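Local coordinates for protein cysteine hydrolase (Pseudomonas syringae pv. phaseolicola 1448A, PDB 3IRV) that belongs to the isochorismatase-like cysteine hydrolases and probably acts as a hydrolase, its substrate not established, at residues P52-L57 / E106-Q111; V67-H72 / V102-A107. All blocks are in the same frame, centred on the assembly; numbering follows the deposited sequence.

Contact 1 (P52-L57 / E106-Q111)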
loop_
_atom_site.group_PDB
_atom_site.type_symbol
_atom_site.label_atom_id
_atom_site.label_comp_id
_atom_site.label_asym_id
_atom_site.label_seq_id
_atom_site.Cartn_x
_atom_site.Cartn_y
_atom_site.Cartn_z
ATOM N N PRO A 52 -7.063 -20.702 -12.046
ATOM C CA PRO A 52 -6.647 -19.616 -12.949
ATOM C C PRO A 52 -5.143 -19.367 -12.960
ATOM O O PRO A 52 -4.588 -19.112 -14.027
ATOM C CB PRO A 52 -7.367 -18.372 -12.413
ATOM C CG PRO A 52 -8.115 -18.780 -11.222
ATOM C CD PRO A 52 -8.118 -20.272 -11.100
ATOM N N ILE A 53 -4.500 -19.424 -11.793
ATOM C CA ILE A 53 -3.036 -19.272 -11.780
ATOM C C ILE A 53 -2.343 -20.395 -12.595
ATOM O O ILE A 53 -1.411 -20.125 -13.378
ATOM C CB ILE A 53 -2.480 -19.114 -10.344
ATOM C CG1 ILE A 53 -3.056 -17.836 -9.711
ATOM C CG2 ILE A 53 -0.952 -19.028 -10.373
ATOM C CD1 ILE A 53 -2.653 -17.639 -8.304
ATOM N N GLN A 54 -2.812 -21.642 -12.463
ATOM C CA GLN A 54 -2.216 -22.737 -13.250
ATOM C C GLN A 54 -2.296 -22.457 -14.759
ATOM O O GLN A 54 -1.305 -22.627 -15.499
ATOM C CB GLN A 54 -2.929 -24.051 -12.930
ATOM C CG GLN A 54 -2.621 -24.634 -11.587
ATOM C CD GLN A 54 -3.419 -25.903 -11.326
ATOM O OE1 GLN A 54 -4.584 -26.010 -11.722
ATOM N NE2 GLN A 54 -2.801 -26.862 -10.626
ATOM N N LYS A 55 -3.462 -22.004 -15.213
ATOM C CA LYS A 55 -3.647 -21.638 -16.623
ATOM C C LYS A 55 -2.716 -20.494 -17.026
ATOM O O LYS A 55 -2.099 -20.529 -18.091
ATOM C CB LYS A 55 -5.104 -21.257 -16.890
ATOM C CG LYS A 55 -6.091 -22.397 -16.718
ATOM C CD LYS A 55 -7.485 -21.899 -17.068
ATOM C CE LYS A 55 -8.467 -23.043 -17.286
ATOM N NZ LYS A 55 -8.959 -23.576 -15.991
ATOM N N LEU A 56 -2.620 -19.492 -16.156
ATOM C CA LEU A 56 -1.757 -18.345 -16.385
ATOM C C LEU A 56 -0.310 -18.768 -16.554
ATOM O O LEU A 56 0.362 -18.320 -17.506
ATOM C CB LEU A 56 -1.863 -17.343 -15.228
ATOM C CG LEU A 56 -0.907 -16.151 -15.315
ATOM C CD1 LEU A 56 -1.192 -15.277 -16.556
ATOM C CD2 LEU A 56 -1.020 -15.353 -14.018
ATOM N N LEU A 57 0.176 -19.629 -15.648
ATOM C CA LEU A 57 1.590 -20.024 -15.685
ATOM C C LEU A 57 1.898 -20.872 -16.928
ATOM O O LEU A 57 2.923 -20.682 -17.569
ATOM C CB LEU A 57 2.034 -20.727 -14.387
ATOM C CG LEU A 57 1.804 -19.880 -13.120
ATOM C CD1 LEU A 57 2.413 -20.537 -11.883
ATOM C CD2 LEU A 57 2.343 -18.451 -13.287
ATOM N N GLU A 106 2.105 -27.558 -4.019
ATOM C CA GLU A 106 2.475 -28.475 -5.103
ATOM C C GLU A 106 1.677 -28.204 -6.385
ATOM O O GLU A 106 2.200 -28.361 -7.491
ATOM C CB GLU A 106 2.323 -29.934 -4.661
ATOM C CG GLU A 106 3.106 -30.944 -5.523
ATOM C CD GLU A 106 4.614 -30.645 -5.612
ATOM O OE1 GLU A 106 5.236 -30.307 -4.574
ATOM O OE2 GLU A 106 5.177 -30.757 -6.725
ATOM N N ALA A 107 0.430 -27.755 -6.238
ATOM C CA ALA A 107 -0.399 -27.438 -7.403
ATOM C C ALA A 107 0.200 -26.342 -8.277
ATOM O O ALA A 107 -0.145 -26.242 -9.476
ATOM C CB ALA A 107 -1.820 -27.061 -6.969
ATOM N N LEU A 108 1.109 -25.546 -7.688
ATOM C CA LEU A 108 1.768 -24.467 -8.416
ATOM C C LEU A 108 3.289 -24.614 -8.374
ATOM O O LEU A 108 4.010 -23.627 -8.499
ATOM C CB LEU A 108 1.341 -23.092 -7.852
ATOM C CG LEU A 108 -0.140 -22.726 -7.966
ATOM C CD1 LEU A 108 -0.339 -21.398 -7.251
ATOM C CD2 LEU A 108 -0.559 -22.633 -9.436
ATOM N N ALA A 109 3.775 -25.851 -8.223
ATOM C CA ALA A 109 5.207 -26.096 -8.003
ATOM C C ALA A 109 6.073 -25.364 -9.019
ATOM O O ALA A 109 5.869 -25.513 -10.220
ATOM C CB ALA A 109 5.502 -27.587 -8.058
ATOM N N PRO A 110 7.010 -24.529 -8.531
ATOM C CA PRO A 110 7.908 -23.839 -9.455
ATOM C C PRO A 110 8.677 -24.811 -10.335
ATOM O O PRO A 110 9.058 -25.910 -9.890
ATOM C CB PRO A 110 8.865 -23.081 -8.513
ATOM C CG PRO A 110 8.006 -22.827 -7.268
ATOM C CD PRO A 110 7.248 -24.124 -7.128
ATOM N N GLN A 111 8.863 -24.404 -11.580
ATOM C CA GLN A 111 9.621 -25.182 -12.551
ATOM C C GLN A 111 11.052 -24.666 -12.594
ATOM O O GLN A 111 11.338 -23.571 -12.076
ATOM C CB GLN A 111 8.944 -25.120 -13.922
ATOM C CG GLN A 111 7.519 -25.695 -13.918
ATOM C CD GLN A 111 7.465 -27.153 -13.478
ATOM O OE1 GLN A 111 7.916 -28.042 -14.197
ATOM N NE2 GLN A 111 6.918 -27.400 -12.289
#

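Contact 2 (V67-H72 / V102-A107)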
loop_
_atom_site.group_PDB
_atom_site.type_symbol
_atom_site.label_atom_id
_atom_site.label_comp_id
_atom_site.label_asym_id
_atom_site.label_seq_id
_atom_site.Cartn_x
_atom_site.Cartn_y
_atom_site.Cartn_z
ATOM N N VAL A 67 8.256 -16.195 -15.118
ATOM C CA VAL A 67 7.421 -16.448 -13.961
ATOM C C VAL A 67 8.261 -16.317 -12.692
ATOM O O VAL A 67 9.295 -16.987 -12.563
ATOM C CB VAL A 67 6.845 -17.874 -14.004
ATOM C CG1 VAL A 67 6.144 -18.205 -12.708
ATOM C CG2 VAL A 67 5.880 -18.002 -15.185
ATOM N N ILE A 68 7.789 -15.479 -11.765
ATOM C CA ILE A 68 8.481 -15.221 -10.491
ATOM C C ILE A 68 7.547 -15.545 -9.341
ATOM O O ILE A 68 6.431 -15.037 -9.298
ATOM C CB ILE A 68 8.878 -13.740 -10.372
ATOM C CG1 ILE A 68 9.801 -13.372 -11.544
ATOM C CG2 ILE A 68 9.542 -13.457 -9.003
ATOM C CD1 ILE A 68 10.052 -11.858 -11.758
ATOM N N TYR A 69 7.998 -16.379 -8.411
ATOM C CA TYR A 69 7.224 -16.651 -7.197
ATOM C C TYR A 69 7.795 -15.836 -6.051
ATOM O O TYR A 69 9.005 -15.790 -5.889
ATOM C CB TYR A 69 7.347 -18.119 -6.810
ATOM C CG TYR A 69 6.735 -19.098 -7.773
ATOM C CD1 TYR A 69 5.501 -19.689 -7.468
ATOM C CD2 TYR A 69 7.403 -19.487 -8.969
ATOM C CE1 TYR A 69 4.915 -20.636 -8.333
ATOM C CE2 TYR A 69 6.824 -20.422 -9.837
ATOM C CZ TYR A 69 5.578 -20.995 -9.509
ATOM O OH TYR A 69 5.047 -21.941 -10.399
ATOM N N LEU A 70 6.937 -15.195 -5.268
ATOM C CA LEU A 70 7.378 -14.567 -4.024
ATOM C C LEU A 70 7.047 -15.522 -2.882
ATOM O O LEU A 70 5.990 -16.186 -2.900
ATOM C CB LEU A 70 6.614 -13.270 -3.758
ATOM C CG LEU A 70 6.749 -12.216 -4.855
ATOM C CD1 LEU A 70 6.026 -10.959 -4.406
ATOM C CD2 LEU A 70 8.216 -11.937 -5.189
ATOM N N ARG A 71 7.939 -15.602 -1.901
ATOM C CA ARG A 71 7.661 -16.342 -0.673
ATOM C C ARG A 71 7.970 -15.466 0.518
ATOM O O ARG A 71 9.035 -14.827 0.554
ATOM C CB ARG A 71 8.530 -17.604 -0.584
ATOM C CG ARG A 71 8.363 -18.556 -1.778
ATOM C CD ARG A 71 9.139 -19.881 -1.575
ATOM N NE ARG A 71 10.562 -19.619 -1.298
ATOM C CZ ARG A 71 11.473 -20.566 -1.097
ATOM N NH1 ARG A 71 11.116 -21.838 -1.139
ATOM N NH2 ARG A 71 12.741 -20.232 -0.835
ATOM N N HIS A 72 7.056 -15.426 1.490
ATOM C CA HIS A 72 7.300 -14.704 2.718
ATOM C C HIS A 72 7.984 -15.669 3.677
ATOM O O HIS A 72 7.368 -16.644 4.128
ATOM C CB HIS A 72 5.986 -14.198 3.297
ATOM C CG HIS A 72 6.155 -13.173 4.380
ATOM N ND1 HIS A 72 5.096 -12.472 4.929
ATOM C CD2 HIS A 72 7.270 -12.709 4.998
ATOM C CE1 HIS A 72 5.552 -11.631 5.838
ATOM N NE2 HIS A 72 6.865 -11.755 5.902
ATOM N N VAL A 102 6.225 -22.981 4.653
ATOM C CA VAL A 102 6.660 -21.826 3.825
ATOM C C VAL A 102 6.840 -22.209 2.358
ATOM O O VAL A 102 7.073 -21.347 1.512
ATOM C CB VAL A 102 7.965 -21.131 4.320
ATOM C CG1 VAL A 102 7.809 -20.608 5.752
ATOM C CG2 VAL A 102 9.193 -22.051 4.180
ATOM N N GLU A 103 6.772 -23.500 2.051
ATOM C CA GLU A 103 6.959 -23.942 0.659
ATOM C C GLU A 103 5.744 -23.617 -0.208
ATOM O O GLU A 103 4.601 -23.644 0.266
ATOM C CB GLU A 103 7.225 -25.457 0.620
ATOM C CG GLU A 103 8.438 -25.913 1.441
ATOM C CD GLU A 103 9.780 -25.352 0.934
ATOM O OE1 GLU A 103 9.910 -25.016 -0.284
ATOM O OE2 GLU A 103 10.730 -25.237 1.764
ATOM N N VAL A 104 6.003 -23.311 -1.484
ATOM C CA VAL A 104 4.930 -23.121 -2.467
ATOM C C VAL A 104 4.108 -24.408 -2.627
ATOM O O VAL A 104 4.663 -25.515 -2.619
ATOM C CB VAL A 104 5.503 -22.680 -3.834
ATOM C CG1 VAL A 104 4.410 -22.622 -4.922
ATOM C CG2 VAL A 104 6.223 -21.303 -3.690
ATOM N N ILE A 105 2.791 -24.262 -2.733
ATOM C CA ILE A 105 1.927 -25.419 -2.912
ATOM C C ILE A 105 2.275 -26.239 -4.153
ATOM O O ILE A 105 2.653 -25.701 -5.206
ATOM C CB ILE A 105 0.426 -25.033 -2.939
ATOM C CG1 ILE A 105 0.116 -24.036 -4.063
ATOM C CG2 ILE A 105 0.020 -24.439 -1.609
ATOM C CD1 ILE A 105 -1.425 -23.789 -4.193
ATOM N N GLU A 106 2.105 -27.558 -4.019
ATOM C CA GLU A 106 2.475 -28.475 -5.103
ATOM C C GLU A 106 1.677 -28.204 -6.385
ATOM O O GLU A 106 2.200 -28.361 -7.491
ATOM C CB GLU A 106 2.323 -29.934 -4.661
ATOM C CG GLU A 106 3.106 -30.944 -5.523
ATOM C CD GLU A 106 4.614 -30.645 -5.612
ATOM O OE1 GLU A 106 5.236 -30.307 -4.574
ATOM O OE2 GLU A 106 5.177 -30.757 -6.725
ATOM N N ALA A 107 0.430 -27.755 -6.238
ATOM C CA ALA A 107 -0.399 -27.438 -7.403
ATOM C C ALA A 107 0.200 -26.342 -8.277
ATOM O O ALA A 107 -0.145 -26.242 -9.476
ATOM C CB ALA A 107 -1.820 -27.061 -6.969
HETATM O O HOH W 1 8.812 -23.418 -2.167
HETATM O O HOH W 2 12.728 -23.752 0.698
HETATM O O HOH W 3 12.507 -24.899 -1.327
#

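Contact 1 (P52-L57 / E106-Q111)
One face of helix 50-62, which lies on the parallel sheet of this isochorismatase-like alpha/beta domain, receives the loop that leads into strand 115-119, and Leu108 is the residue on which the two meet. Its CG is anti to the carbonyl carbon; with CD1 continuing the extended chain (chi2 175°), the other methyl, CD2, turns to the helix and touches both Ile53 and Gln54. CD2 lies 3.6 Å from CG of Gln54 and 3.7 Å from CG2 of Ile53. The Ile53 methyl is the branch anti to its own backbone N, and the Ile53 and Leu108 side chains cross at about a right angle, so they meet branch to branch. One helical turn further on, Leu57 reaches the same methyl more loosely, CD1 to CD2 of Leu108 being 4.4 Å.

Gln54 does two jobs. Its CG lies against Leu108, while the chain runs on extended (chi2 177°) past the leucine to bring the amide to the loop backbone. There NE2 donates to the carbonyl O of Ala107 over 3.0 Å, nearly straight at 169°. The oxygen lies in the amide plane of Gln54, yet the nitrogen stands above the plane of the carbonyl.

Leu108 also touches Met30, and Leu57 packs on strands 23-28 and 66-72. The chemistry is thus a buried aliphatic cluster bordered by one directional bond, which ties Ala107 to Gln54 and is consistent with a set orientation of the Gln54 amide.

Contact 2 (V67-H72 / V102-A107)
This is a strand-to-loop contact, apolar in its inner part and charged and hydrated at its outer end, where the loop before strand 115-119 passes over side chains of strand 66-72 in the parallel sheet. Val104 supplies the apolar part by splitting its methyls between two strand residues. CG1, anti to the backbone N (chi1 174°), lies obliquely against the Tyr69 ring, 4.0 Å from CE1, whereas CG2 meets the aliphatic shaft of Arg71 3.9 Å from CD.

Beyond that shaft the arginine bends at chi3 (-55°) and runs alongside Glu103. Their salt bridge is long, 3.5 Å from NH1 of Arg71 to OE1 of Glu103, with guanidinium and carboxylate planes 73° apart. Water does much of the joining. One molecule, at the guanidinium edge, accepts from NH1 of Arg71 and from the backbone N of Val104, and donates to OE1 of Glu103; a second links the same NH1 to OE2 of Glu103.

The stronger polar partner of Arg71 is Asp118 of the adjacent strand 115-119, whose OD1 forms a salt bridge with NE. Gln31 bonds both the N of His72 and the O of Val102, while Tyr69 also touches Leu57 and Arg61 of helix 50-62 and Val27 of strand 23-28.

The loop before strand 115-119 serves both contacts, with Glu106 and Ala107 common to their ranges: contact 1 sets it against helix 50-62, contact 2 against strand 66-72, the next element in the chain. Their centres are about 9 Å apart. Tyr69 joins them, its OH lying 2.7 Å from O of Leu108, a probable but weak hydrogen bond, and packing 3.3 Å from CD1 of Leu57. Both contacts are largely buried, with one exposed residue at the margin of each, Ala107 and Glu103. They differ in how polarity is handled: contact 1 uses a single direct amide-to-carbonyl bond beside its leucine cluster, whereas contact 2 relies on opposite charges and bridging waters at its outer end.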